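GH30 Xylanase C (Talaromyces cellulolyticus CF-2612, PDB 6M5Z) probably hydrolyses internal β-1,4-xylosidic bonds of the xylan backbone, acting as an endoxylanase of glycoside hydrolase family 30. Local coordinates at residues M358-F362 against M448-V452; Q34-G40 against D320-Y326; N80-A84 against Y170-Y174; S207-A212 against W245-L249; Y285-A291 against A302-W308. All coordinates share one frame. Where two conformers were deposited one is given. Residues are numbered along the deposited sequence.

Overall arrangement
The chain is a (β/α)8 TIM barrel with a β-sandwich at its side. Contact 2 is the centre of it, a buried seam of backbone hydrogen bonds joining the first and last barrel strands. Contact 3 is buried too, but there a barrel strand meets a covering helix through side-chain packing and water. Contact 1, also buried, joins the last barrel helix to the sandwich; its Phe359 and Ser360 touch Phe39 of contact 2. Contacts 4 and 5 are only partly buried: a short helix meeting an outer one at a glycine, and a loop with an Asx turn packed on the tryptophan of the following helix. Contacts 2 and 5 meet at Tyr326, which packs on Ala286 and Trp308.

Contact 1: M358-F362 against M448-V452; sequences MFSRF and MVTFV
The join here is between the TIM barrel and the side β-sandwich of a GH30 enzyme: the C-terminal part of helix 351-360 and the residues after it lie against strand 447-454. The strand is extended, so Met448, Thr450 and Val452 send their CB atoms toward the helix while Val449 points away. Met358 sits nearest Thr450 (CA-CA 6.3 Å) and Phe362 nearest Val452 (7.1 Å). Met448 is stretched out (t, t, t). This lays its CE over one face of the Phe359 ring, 3.7 Å from the centroid in a CH-pi contact, with SD oblique at 4.6 Å in a Met-aromatic one and 3.4 Å from Met358 CB. Met358 is instead folded up (m, m, m), its CE 3.4 Å from Thr450 OG1. Phe362 (m) meets Thr450 CG2 through CD2 at 3.5 Å and Val452 CG2 through CD1 at 3.7 Å, and stacks on Tyr418 of the adjoining sandwich strand. With Thr450 in the m rotamer, its OG1 donates a hydrogen bond to Met358 O at 2.8 Å.

Contact 2: Q34-G40 against D320-Y326; sequences QTIDGFG and DLSAFLY
Ser322, Gln34 and Gly40 give up most surface where strand 25-42 pairs with strand 323-326. Residues 38-40 and 323-326 run parallel (axes 4.8 Å apart, 9°), with bridges Gly38-Ala323, Phe39-Phe324 and Gly40-Leu325. At the far end Gly40 takes the ladder's last rungs: its N donates to Phe324 O (3.3 Å) and its O accepts from Tyr326 N (2.9 Å). A weak bond from Phe324 N to Gly38 O (3.3 Å) precedes them. Gly38 has phi/psi 140/-161, angles that a CB would not tolerate. Ser322 works where the ladder loses regularity: its OG (chi1 m) donates to Thr35 O at 2.6 Å, and its O accepts from Asp37 N at 2.7 Å and, weakly, from Gly38 N at 3.3 Å. Gln34 (chi1 p, chi2 m) curls back so that NE2 donates to Leu321 O at 2.8 Å. Phe39 and Phe324 share one face, CD2 of the first 4.0 Å from CB of the second; Ala323 and Leu325 point to the other. This pairing closes the eight-stranded TIM barrel. Strands 77-82 and 279-284 flank it, Phe39 rests on helix 351-360, and Asp37 reaches inward to Trp281, Arg260 and Arg279.

Contact 3: N80-A84 against Y170-Y174; sequences NRIAA and YLVQY
Ile82 is the bump and helix 164-180 supplies the hollow. The strand residues 80-82 and helix residues 170-174 pass 11.0 Å apart, axis to axis, with their directions at 136°, and the closest CA pair is Ile82-Tyr174 at 7.7 Å. Ile82 (m, t) pushes between Tyr170, Leu171 and Tyr174: CG1 lies over the face of the Tyr174 ring, 3.9 Å from its centroid, CD1 is 3.8 Å from Leu171 CD2, and CG2 is 4.1 Å from Tyr170 CE1. Both tyrosines are t at chi1, so their rings form the walls and their hydroxyls extend past Ile82 to the waters. One water accepts from Asn80 ND2 and donates to Tyr174 OH, 2.9 Å each; a second lies 2.9 Å from Ile82 O and 2.7 Å from Tyr170 OH. Outside the pair, Tyr174 OH bonds Asp109, Tyr170 OH bonds Ser88, and Asn80 ND2 bonds Ser116. Such packing of a barrel strand, here the second, on the outer helix layer is the interlayer contact of a TIM barrel.

Contact 4: S207-A212 against W245-L249; sequences SGTQAA and WTAQL
A short extra helix, 208-211, starts against helix 239-251 of the TIM barrel's outer layer. It is capped by Ser207, at the N-cap (chi1 p), whose OG accepts from Gln210 N at 3.0 Å. The closest backbones are those of Gly208 and Trp245, with CA atoms 4.3 Å apart. Trp245 comes first along the longer helix: in its m rotamer the indole lies against the start of the short helix, with Ser207 C over one ring face and CD1 3.6 Å from Gly208 N, while its own backbone explains the glycine, since an ideal CB on residue 208 would fall 2.4 Å from Trp245 O. One turn on, Gln248 (m, t) points across; its OE1 accepts a hydrogen bond from Gly208 N at 2.9 Å, satisfying a first-turn amide, and sits 3.4 Å from Ser207 CB. Gln248 CB also packs on Thr209 OG1 at 3.7 Å, and near the surface a water donates to Gln248 O and is hydrogen-bonded to Thr209 OG1, 2.7 Å each. Leu249 (m, t) fills the space between the helices beside Ala211: its CD2 lies 3.3 Å from Gly208 O, 4.1 Å from Ala211 CB and 4.4 Å from Ala212 CB.

Contact 5: Y285-A291 against A302-W308; sequences YADLDDA and ANEGLTW
Trp308 carries its indole over the ring of Tyr285, CH2 above one face and 3.4 Å from Tyr285 CD2, with ring planes tilted by 52°. The indole (chi1 m, chi2 88°) runs along the backbone of 285-287, CH2 3.4 Å from Ala286 CA and CZ2 3.5 Å from Asp287 N. Its NE1 donates to Ala302 O at 2.8 Å, tying the first turn of helix 305-318 to the residues before it. The loop is irregular and shaped by Asp287 (chi1 t), whose OD1 accepts from Asp289 N (3.1 Å) and Asp290 N (3.2 Å), an Asx turn extended to an Asx motif. Asp287 is nearest Asn303, CA-CA 5.9 Å, and Asn303 (chi1 p) donates from ND2 to Ala291 O at 2.7 Å. Tyr326 of the last barrel strand meets the Trp308 ring edge-to-face; its OH probably accepts from Asp287 N. The contact folds the loop after the seventh TIM-barrel strand onto the start of the seventh helix, at the C-terminal rim where such barrels carry active sites.

Contact 1: M358-F362 against M448-V452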
# COMPACT_ATOMS: atom_id res chain seq x y z
N MET A 358 -7.67 -10.10 7.77
CA MET A 358 -7.14 -10.84 8.97
C MET A 358 -5.94 -10.10 9.56
O MET A 358 -5.69 -10.29 10.79
CB MET A 358 -6.79 -12.29 8.63
CG MET A 358 -8.03 -13.12 8.28
SD MET A 358 -9.21 -13.30 9.66
CE MET A 358 -8.22 -14.33 10.72
N PHE A 359 -5.30 -9.19 8.80
CA PHE A 359 -4.24 -8.30 9.31
C PHE A 359 -4.84 -6.93 9.66
O PHE A 359 -4.77 -6.52 10.87
CB PHE A 359 -3.11 -8.07 8.30
CG PHE A 359 -2.23 -9.26 8.08
CD1 PHE A 359 -2.59 -10.21 7.12
CD2 PHE A 359 -1.02 -9.40 8.75
CE1 PHE A 359 -1.75 -11.29 6.87
CE2 PHE A 359 -0.23 -10.51 8.54
CZ PHE A 359 -0.59 -11.45 7.60
N SER A 360 -5.47 -6.30 8.69
CA SER A 360 -5.81 -4.85 8.74
C SER A 360 -6.94 -4.52 9.73
O SER A 360 -6.94 -3.41 10.30
CB SER A 360 -6.06 -4.28 7.35
OG SER A 360 -6.06 -2.87 7.40
N ARG A 361 -7.90 -5.42 9.93
CA ARG A 361 -9.03 -5.13 10.86
C ARG A 361 -8.45 -4.87 12.25
O ARG A 361 -9.01 -4.05 13.00
CB ARG A 361 -9.96 -6.33 11.05
CG ARG A 361 -10.92 -6.59 9.91
CD ARG A 361 -11.89 -7.68 10.31
NE ARG A 361 -12.79 -7.98 9.23
CZ ARG A 361 -13.83 -8.78 9.29
NH1 ARG A 361 -14.51 -9.02 8.17
NH2 ARG A 361 -14.17 -9.35 10.43
N PHE A 362 -7.41 -5.63 12.59
CA PHE A 362 -6.92 -5.81 13.97
C PHE A 362 -5.60 -5.07 14.22
O PHE A 362 -5.42 -4.60 15.37
CB PHE A 362 -6.76 -7.30 14.19
CG PHE A 362 -8.00 -8.08 13.85
CD1 PHE A 362 -9.20 -7.82 14.49
CD2 PHE A 362 -7.98 -9.00 12.80
CE1 PHE A 362 -10.36 -8.50 14.14
CE2 PHE A 362 -9.11 -9.74 12.51
CZ PHE A 362 -10.31 -9.47 13.15
N MET A 448 -5.86 -19.05 8.43
CA MET A 448 -5.28 -17.96 9.22
C MET A 448 -6.17 -17.75 10.44
O MET A 448 -7.39 -17.67 10.29
CB MET A 448 -5.18 -16.67 8.43
CG MET A 448 -4.41 -15.60 9.18
SD MET A 448 -3.97 -14.20 8.09
CE MET A 448 -3.29 -13.12 9.35
N VAL A 449 -5.54 -17.60 11.59
CA VAL A 449 -6.23 -17.26 12.85
C VAL A 449 -5.60 -15.95 13.36
O VAL A 449 -4.38 -15.88 13.41
CB VAL A 449 -6.08 -18.38 13.90
CG1 VAL A 449 -6.69 -17.94 15.24
CG2 VAL A 449 -6.72 -19.67 13.40
N THR A 450 -6.43 -14.99 13.73
CA THR A 450 -5.97 -13.77 14.41
C THR A 450 -6.53 -13.72 15.83
O THR A 450 -7.74 -13.78 16.00
CB THR A 450 -6.35 -12.54 13.61
OG1 THR A 450 -5.70 -12.65 12.34
CG2 THR A 450 -5.92 -11.32 14.37
N PHE A 451 -5.65 -13.66 16.82
CA PHE A 451 -5.99 -13.51 18.26
C PHE A 451 -5.83 -12.04 18.62
O PHE A 451 -4.74 -11.51 18.40
CB PHE A 451 -5.04 -14.34 19.12
CG PHE A 451 -4.99 -15.82 18.82
CD1 PHE A 451 -4.12 -16.33 17.87
CD2 PHE A 451 -5.82 -16.72 19.49
CE1 PHE A 451 -4.08 -17.68 17.57
CE2 PHE A 451 -5.77 -18.09 19.20
CZ PHE A 451 -4.93 -18.56 18.22
N VAL A 452 -6.86 -11.42 19.17
CA VAL A 452 -6.78 -10.04 19.73
C VAL A 452 -6.83 -10.18 21.25
O VAL A 452 -7.91 -10.49 21.81
CB VAL A 452 -7.93 -9.17 19.21
CG1 VAL A 452 -7.85 -7.75 19.75
CG2 VAL A 452 -8.03 -9.22 17.70

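Contact 2: Q34-G40 against D320-Y326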
# COMPACT_ATOMS: atom_id res chain seq x y z
N GLN A 34 9.35 -2.65 13.78
CA GLN A 34 8.86 -1.51 12.97
C GLN A 34 7.49 -1.06 13.46
O GLN A 34 6.70 -1.85 13.95
CB GLN A 34 8.88 -1.85 11.48
CG GLN A 34 7.69 -2.63 10.97
CD GLN A 34 7.81 -4.13 11.04
OE1 GLN A 34 8.66 -4.69 11.75
NE2 GLN A 34 6.98 -4.79 10.22
N THR A 35 7.19 0.19 13.20
CA THR A 35 5.82 0.73 13.35
C THR A 35 4.96 0.33 12.15
O THR A 35 5.45 0.42 11.03
CB THR A 35 5.91 2.26 13.51
OG1 THR A 35 6.62 2.53 14.72
CG2 THR A 35 4.53 2.90 13.51
N ILE A 36 3.70 -0.03 12.36
CA ILE A 36 2.74 -0.35 11.27
C ILE A 36 1.99 0.92 10.91
O ILE A 36 1.35 1.51 11.78
CB ILE A 36 1.82 -1.53 11.61
CG1 ILE A 36 2.61 -2.73 12.11
CG2 ILE A 36 0.94 -1.91 10.44
CD1 ILE A 36 3.57 -3.30 11.13
N ASP A 37 2.02 1.30 9.65
CA ASP A 37 1.22 2.42 9.10
C ASP A 37 -0.14 1.91 8.58
O ASP A 37 -1.13 2.64 8.62
CB ASP A 37 2.04 3.10 8.02
CG ASP A 37 3.14 3.99 8.56
OD1 ASP A 37 3.07 4.41 9.76
OD2 ASP A 37 4.03 4.26 7.78
N GLY A 38 -0.19 0.69 8.05
CA GLY A 38 -1.47 0.10 7.64
C GLY A 38 -1.36 -0.69 6.34
O GLY A 38 -0.25 -1.19 5.97
N PHE A 39 -2.51 -0.90 5.75
CA PHE A 39 -2.73 -1.77 4.58
C PHE A 39 -3.66 -1.03 3.64
O PHE A 39 -4.58 -0.35 4.08
CB PHE A 39 -3.31 -3.12 5.04
CG PHE A 39 -2.48 -3.78 6.12
CD1 PHE A 39 -2.67 -3.46 7.44
CD2 PHE A 39 -1.48 -4.67 5.78
CE1 PHE A 39 -1.88 -4.03 8.42
CE2 PHE A 39 -0.68 -5.25 6.74
CZ PHE A 39 -0.88 -4.91 8.07
N GLY A 40 -3.51 -1.24 2.34
CA GLY A 40 -4.44 -0.57 1.43
C GLY A 40 -4.31 -0.96 -0.02
O GLY A 40 -3.96 -2.10 -0.37
N ASP A 320 10.14 -6.38 7.47
CA ASP A 320 9.87 -5.28 8.42
C ASP A 320 9.06 -4.18 7.72
O ASP A 320 9.26 -3.01 8.03
CB ASP A 320 11.16 -4.72 9.01
CG ASP A 320 11.86 -5.67 9.98
OD1 ASP A 320 11.34 -6.79 10.18
OD2 ASP A 320 12.91 -5.21 10.59
N LEU A 321 8.16 -4.52 6.79
CA LEU A 321 7.31 -3.46 6.17
C LEU A 321 6.44 -2.76 7.21
O LEU A 321 5.84 -3.42 8.07
CB LEU A 321 6.38 -4.05 5.13
CG LEU A 321 7.04 -4.61 3.89
CD1 LEU A 321 5.99 -5.37 3.09
CD2 LEU A 321 7.72 -3.50 3.10
N SER A 322 6.28 -1.46 7.03
CA SER A 322 5.30 -0.61 7.75
C SER A 322 3.94 -0.59 7.05
O SER A 322 2.94 -0.31 7.70
CB SER A 322 5.82 0.78 7.91
OG SER A 322 6.88 0.80 8.89
N ALA A 323 3.89 -0.95 5.78
CA ALA A 323 2.63 -1.00 5.04
C ALA A 323 2.71 -2.03 3.93
O ALA A 323 3.81 -2.26 3.37
CB ALA A 323 2.33 0.36 4.52
N PHE A 324 1.58 -2.66 3.63
CA PHE A 324 1.45 -3.57 2.47
C PHE A 324 0.20 -3.18 1.68
O PHE A 324 -0.93 -3.22 2.23
CB PHE A 324 1.42 -5.02 3.00
CG PHE A 324 1.62 -6.05 1.93
CD1 PHE A 324 0.60 -6.29 1.02
CD2 PHE A 324 2.79 -6.79 1.82
CE1 PHE A 324 0.75 -7.24 0.01
CE2 PHE A 324 2.93 -7.73 0.81
CZ PHE A 324 1.92 -7.96 -0.08
N LEU A 325 0.36 -2.83 0.40
CA LEU A 325 -0.77 -2.44 -0.47
C LEU A 325 -0.92 -3.47 -1.59
O LEU A 325 0.12 -3.95 -2.16
CB LEU A 325 -0.55 -1.05 -1.09
CG LEU A 325 -0.81 0.15 -0.16
CD1 LEU A 325 0.15 0.25 1.00
CD2 LEU A 325 -0.80 1.43 -0.96
N TYR A 326 -2.18 -3.75 -1.91
CA TYR A 326 -2.56 -4.42 -3.17
C TYR A 326 -2.52 -3.37 -4.29
O TYR A 326 -2.03 -2.24 -4.12
CB TYR A 326 -3.94 -5.09 -3.03
CG TYR A 326 -4.11 -6.33 -3.88
CD1 TYR A 326 -3.34 -7.44 -3.66
CD2 TYR A 326 -4.98 -6.34 -4.96
CE1 TYR A 326 -3.43 -8.57 -4.47
CE2 TYR A 326 -5.10 -7.46 -5.78
CZ TYR A 326 -4.33 -8.57 -5.51
OH TYR A 326 -4.42 -9.66 -6.36

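Contact 3: N80-A84 against Y170-Y174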
# COMPACT_ATOMS: atom_id res chain seq x y z
N ASN A 80 -3.39 7.01 -4.67
CA ASN A 80 -3.98 7.67 -5.85
C ASN A 80 -2.89 7.89 -6.87
O ASN A 80 -1.72 8.06 -6.47
CB ASN A 80 -4.60 8.99 -5.47
CG ASN A 80 -5.77 8.82 -4.53
OD1 ASN A 80 -6.45 7.78 -4.50
ND2 ASN A 80 -6.07 9.88 -3.78
N ARG A 81 -3.27 7.91 -8.15
CA ARG A 81 -2.36 8.29 -9.25
C ARG A 81 -2.50 9.76 -9.64
O ARG A 81 -3.65 10.28 -9.74
CB ARG A 81 -2.70 7.47 -10.49
CG ARG A 81 -2.15 8.04 -11.79
CD ARG A 81 -2.24 6.95 -12.82
NE ARG A 81 -2.13 7.49 -14.16
CZ ARG A 81 -3.13 7.92 -14.92
NH1 ARG A 81 -4.38 7.90 -14.50
NH2 ARG A 81 -2.88 8.37 -16.13
N ILE A 82 -1.37 10.42 -9.84
CA ILE A 82 -1.36 11.77 -10.44
C ILE A 82 -1.21 11.56 -11.94
O ILE A 82 -0.09 11.26 -12.38
CB ILE A 82 -0.24 12.60 -9.84
CG1 ILE A 82 -0.27 12.53 -8.32
CG2 ILE A 82 -0.33 14.01 -10.40
CD1 ILE A 82 0.85 13.23 -7.66
N ALA A 83 -2.27 11.77 -12.69
CA ALA A 83 -2.23 11.52 -14.15
C ALA A 83 -1.28 12.49 -14.86
O ALA A 83 -1.16 13.66 -14.43
CB ALA A 83 -3.63 11.60 -14.71
N ALA A 84 -0.62 12.04 -15.95
CA ALA A 84 0.47 12.82 -16.61
C ALA A 84 0.02 13.61 -17.84
O ALA A 84 0.66 14.65 -18.14
CB ALA A 84 1.63 11.90 -16.96
N TYR A 170 4.13 21.68 -10.36
CA TYR A 170 2.99 20.86 -10.83
C TYR A 170 2.51 19.91 -9.72
O TYR A 170 1.31 19.87 -9.48
CB TYR A 170 3.41 20.12 -12.10
CG TYR A 170 2.58 18.95 -12.55
CD1 TYR A 170 2.81 17.67 -12.07
CD2 TYR A 170 1.61 19.11 -13.53
CE1 TYR A 170 2.09 16.58 -12.55
CE2 TYR A 170 0.88 18.03 -14.03
CZ TYR A 170 1.13 16.77 -13.53
OH TYR A 170 0.44 15.70 -14.05
N LEU A 171 3.41 19.21 -9.03
CA LEU A 171 3.04 18.25 -7.99
C LEU A 171 2.43 19.00 -6.81
O LEU A 171 1.41 18.55 -6.29
CB LEU A 171 4.26 17.43 -7.56
CG LEU A 171 4.81 16.49 -8.61
CD1 LEU A 171 6.17 15.92 -8.16
CD2 LEU A 171 3.81 15.37 -8.87
N VAL A 172 2.99 20.16 -6.46
CA VAL A 172 2.43 21.02 -5.38
C VAL A 172 1.04 21.52 -5.79
O VAL A 172 0.14 21.62 -4.90
CB VAL A 172 3.42 22.15 -5.01
CG1 VAL A 172 2.75 23.25 -4.22
CG2 VAL A 172 4.57 21.58 -4.19
N GLN A 173 0.80 21.91 -7.05
CA GLN A 173 -0.54 22.40 -7.47
C GLN A 173 -1.56 21.26 -7.32
O GLN A 173 -2.73 21.50 -6.90
CB GLN A 173 -0.53 22.94 -8.90
CG GLN A 173 -1.88 23.43 -9.39
CD GLN A 173 -2.34 24.63 -8.60
OE1 GLN A 173 -1.57 25.55 -8.34
NE2 GLN A 173 -3.57 24.56 -8.11
N TYR A 174 -1.17 20.04 -7.66
CA TYR A 174 -2.07 18.88 -7.50
C TYR A 174 -2.44 18.71 -6.02
O TYR A 174 -3.61 18.54 -5.70
CB TYR A 174 -1.42 17.62 -8.08
CG TYR A 174 -2.23 16.37 -7.90
CD1 TYR A 174 -3.11 15.98 -8.87
CD2 TYR A 174 -2.09 15.58 -6.78
CE1 TYR A 174 -3.86 14.83 -8.72
CE2 TYR A 174 -2.86 14.45 -6.60
CZ TYR A 174 -3.68 14.02 -7.61
OH TYR A 174 -4.43 12.90 -7.45
O HOH W 1 -4.70 12.33 -4.59
O HOH W 2 1.72 13.40 -13.29

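Contact 4: S207-A212 against W245-L249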
# COMPACT_ATOMS: atom_id res chain seq x y z
N SER A 207 19.48 5.63 -11.27
CA SER A 207 19.90 5.31 -9.90
C SER A 207 19.18 6.20 -8.88
O SER A 207 18.66 7.24 -9.24
CB SER A 207 21.39 5.48 -9.77
OG SER A 207 21.71 6.86 -9.90
N GLY A 208 19.37 5.87 -7.61
CA GLY A 208 18.98 6.74 -6.49
C GLY A 208 19.81 8.00 -6.48
O GLY A 208 19.31 9.06 -6.06
N THR A 209 21.06 7.91 -6.92
CA THR A 209 21.91 9.11 -7.07
C THR A 209 21.27 10.10 -8.03
O THR A 209 21.25 11.30 -7.74
CB THR A 209 23.29 8.72 -7.62
OG1 THR A 209 23.72 7.58 -6.88
CG2 THR A 209 24.22 9.91 -7.50
N GLN A 210 20.75 9.64 -9.17
CA GLN A 210 20.02 10.53 -10.10
C GLN A 210 18.73 11.05 -9.45
O GLN A 210 18.38 12.23 -9.60
CB GLN A 210 19.76 9.82 -11.41
CG GLN A 210 19.26 10.76 -12.50
CD GLN A 210 18.87 9.99 -13.73
OE1 GLN A 210 17.99 9.13 -13.66
NE2 GLN A 210 19.57 10.20 -14.84
N ALA A 211 17.98 10.19 -8.77
CA ALA A 211 16.75 10.63 -8.08
C ALA A 211 17.09 11.80 -7.14
O ALA A 211 16.24 12.72 -6.95
CB ALA A 211 16.16 9.46 -7.35
N ALA A 212 18.28 11.78 -6.53
CA ALA A 212 18.68 12.77 -5.51
C ALA A 212 18.88 14.13 -6.17
O ALA A 212 18.94 15.12 -5.42
CB ALA A 212 19.93 12.30 -4.80
N TRP A 245 18.71 1.49 -4.51
CA TRP A 245 18.42 2.95 -4.59
C TRP A 245 18.45 3.60 -3.21
O TRP A 245 18.91 4.77 -3.13
CB TRP A 245 17.10 3.22 -5.29
CG TRP A 245 17.13 2.84 -6.73
CD1 TRP A 245 18.20 2.49 -7.51
CD2 TRP A 245 15.97 2.64 -7.55
NE1 TRP A 245 17.79 2.21 -8.80
CE2 TRP A 245 16.42 2.26 -8.83
CE3 TRP A 245 14.60 2.80 -7.32
CZ2 TRP A 245 15.54 2.05 -9.89
CZ3 TRP A 245 13.74 2.57 -8.36
CH2 TRP A 245 14.19 2.20 -9.62
N THR A 246 17.99 2.89 -2.18
CA THR A 246 17.95 3.46 -0.80
C THR A 246 19.39 3.75 -0.37
O THR A 246 19.64 4.87 0.11
CB THR A 246 17.19 2.59 0.21
OG1 THR A 246 15.86 2.38 -0.30
CG2 THR A 246 17.14 3.25 1.57
N ALA A 247 20.31 2.81 -0.60
CA ALA A 247 21.74 3.02 -0.24
C ALA A 247 22.32 4.21 -1.02
O ALA A 247 23.01 5.05 -0.42
CB ALA A 247 22.51 1.75 -0.47
N GLN A 248 21.97 4.35 -2.30
CA GLN A 248 22.43 5.48 -3.13
C GLN A 248 21.82 6.78 -2.62
O GLN A 248 22.53 7.78 -2.61
CB GLN A 248 22.12 5.20 -4.61
CG GLN A 248 22.92 4.07 -5.21
CD GLN A 248 22.33 3.58 -6.50
OE1 GLN A 248 21.13 3.77 -6.80
NE2 GLN A 248 23.15 2.90 -7.31
N LEU A 249 20.54 6.81 -2.27
CA LEU A 249 19.86 8.03 -1.77
C LEU A 249 20.54 8.46 -0.47
O LEU A 249 20.74 9.66 -0.28
CB LEU A 249 18.35 7.75 -1.57
CG LEU A 249 17.53 7.69 -2.85
CD1 LEU A 249 16.18 7.02 -2.62
CD2 LEU A 249 17.32 9.08 -3.40
O HOH W 3 24.62 8.08 -4.35

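Contact 5: Y285-A291 against A302-W308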
# COMPACT_ATOMS: atom_id res chain seq x y z
N TYR A 285 1.34 -4.55 -5.19
CA TYR A 285 1.62 -5.94 -5.61
C TYR A 285 0.26 -6.58 -5.81
O TYR A 285 -0.63 -6.35 -4.99
CB TYR A 285 2.48 -6.66 -4.57
CG TYR A 285 3.01 -7.99 -5.03
CD1 TYR A 285 3.44 -8.18 -6.33
CD2 TYR A 285 3.10 -9.07 -4.17
CE1 TYR A 285 3.91 -9.41 -6.79
CE2 TYR A 285 3.58 -10.31 -4.61
CZ TYR A 285 4.00 -10.47 -5.91
OH TYR A 285 4.45 -11.69 -6.37
N ALA A 286 0.13 -7.41 -6.84
CA ALA A 286 -1.14 -8.11 -7.11
C ALA A 286 -0.88 -9.21 -8.11
O ALA A 286 0.20 -9.21 -8.73
CB ALA A 286 -2.18 -7.17 -7.66
N ASP A 287 -1.85 -10.13 -8.20
CA ASP A 287 -1.91 -11.09 -9.31
C ASP A 287 -2.63 -10.40 -10.47
O ASP A 287 -3.83 -10.12 -10.34
CB ASP A 287 -2.59 -12.36 -8.81
CG ASP A 287 -2.68 -13.42 -9.87
OD1 ASP A 287 -2.42 -13.10 -11.03
OD2 ASP A 287 -3.05 -14.56 -9.51
N LEU A 288 -1.89 -10.02 -11.53
CA LEU A 288 -2.45 -9.20 -12.64
C LEU A 288 -3.02 -10.12 -13.72
O LEU A 288 -3.75 -9.63 -14.54
CB LEU A 288 -1.34 -8.33 -13.24
CG LEU A 288 -0.68 -7.34 -12.27
CD1 LEU A 288 0.44 -6.60 -13.01
CD2 LEU A 288 -1.68 -6.36 -11.66
N ASP A 289 -2.72 -11.41 -13.66
CA ASP A 289 -2.91 -12.32 -14.83
C ASP A 289 -4.20 -13.15 -14.67
O ASP A 289 -4.92 -13.33 -15.68
CB ASP A 289 -1.63 -13.13 -14.99
CG ASP A 289 -0.48 -12.19 -15.31
OD1 ASP A 289 -0.71 -11.25 -16.11
OD2 ASP A 289 0.61 -12.34 -14.70
N ASP A 290 -4.52 -13.57 -13.45
CA ASP A 290 -5.53 -14.61 -13.20
C ASP A 290 -6.92 -14.00 -13.00
O ASP A 290 -7.08 -12.78 -12.81
CB ASP A 290 -5.12 -15.46 -12.00
CG ASP A 290 -3.83 -16.23 -12.21
OD1 ASP A 290 -3.70 -16.83 -13.28
OD2 ASP A 290 -2.95 -16.19 -11.35
N ALA A 291 -7.93 -14.86 -13.10
CA ALA A 291 -9.33 -14.47 -12.83
C ALA A 291 -9.49 -14.14 -11.33
O ALA A 291 -8.74 -14.65 -10.47
CB ALA A 291 -10.26 -15.58 -13.28
N ALA A 302 -1.79 -18.44 -7.42
CA ALA A 302 -1.32 -17.06 -7.23
C ALA A 302 -2.47 -16.11 -6.82
O ALA A 302 -2.14 -15.01 -6.26
CB ALA A 302 -0.65 -16.64 -8.52
N ASN A 303 -3.72 -16.45 -7.09
CA ASN A 303 -4.89 -15.58 -6.81
C ASN A 303 -5.62 -16.00 -5.53
O ASN A 303 -6.67 -15.42 -5.29
CB ASN A 303 -5.84 -15.48 -8.00
CG ASN A 303 -6.37 -16.81 -8.52
OD1 ASN A 303 -5.94 -17.88 -8.09
ND2 ASN A 303 -7.34 -16.73 -9.42
N GLU A 304 -5.15 -17.04 -4.83
CA GLU A 304 -5.83 -17.60 -3.63
C GLU A 304 -5.59 -16.70 -2.41
O GLU A 304 -4.44 -16.25 -2.21
CB GLU A 304 -5.37 -19.03 -3.37
CG GLU A 304 -5.84 -20.01 -4.43
CD GLU A 304 -5.50 -21.47 -4.23
OE1 GLU A 304 -4.91 -21.81 -3.18
OE2 GLU A 304 -5.78 -22.29 -5.16
N GLY A 305 -6.63 -16.47 -1.60
CA GLY A 305 -6.54 -15.75 -0.31
C GLY A 305 -5.35 -16.19 0.53
O GLY A 305 -4.54 -15.34 0.99
N LEU A 306 -5.18 -17.49 0.73
CA LEU A 306 -4.09 -17.98 1.63
C LEU A 306 -2.72 -17.63 1.03
O LEU A 306 -1.77 -17.42 1.78
CB LEU A 306 -4.20 -19.50 1.82
CG LEU A 306 -3.19 -20.13 2.76
CD1 LEU A 306 -3.13 -19.44 4.12
CD2 LEU A 306 -3.56 -21.61 2.97
N THR A 307 -2.58 -17.60 -0.30
CA THR A 307 -1.29 -17.18 -0.90
C THR A 307 -0.98 -15.76 -0.41
O THR A 307 0.18 -15.47 -0.11
CB THR A 307 -1.38 -17.25 -2.43
OG1 THR A 307 -1.67 -18.63 -2.73
CG2 THR A 307 -0.14 -16.72 -3.10
N TRP A 308 -1.99 -14.91 -0.40
CA TRP A 308 -1.79 -13.47 -0.07
C TRP A 308 -1.60 -13.29 1.44
O TRP A 308 -0.79 -12.43 1.83
CB TRP A 308 -2.93 -12.63 -0.66
CG TRP A 308 -2.66 -12.49 -2.12
CD1 TRP A 308 -3.04 -13.35 -3.11
CD2 TRP A 308 -1.74 -11.56 -2.72
NE1 TRP A 308 -2.46 -13.00 -4.30
CE2 TRP A 308 -1.65 -11.90 -4.10
CE3 TRP A 308 -1.02 -10.46 -2.26
CZ2 TRP A 308 -0.87 -11.17 -5.00
CZ3 TRP A 308 -0.24 -9.75 -3.15
CH2 TRP A 308 -0.16 -10.11 -4.50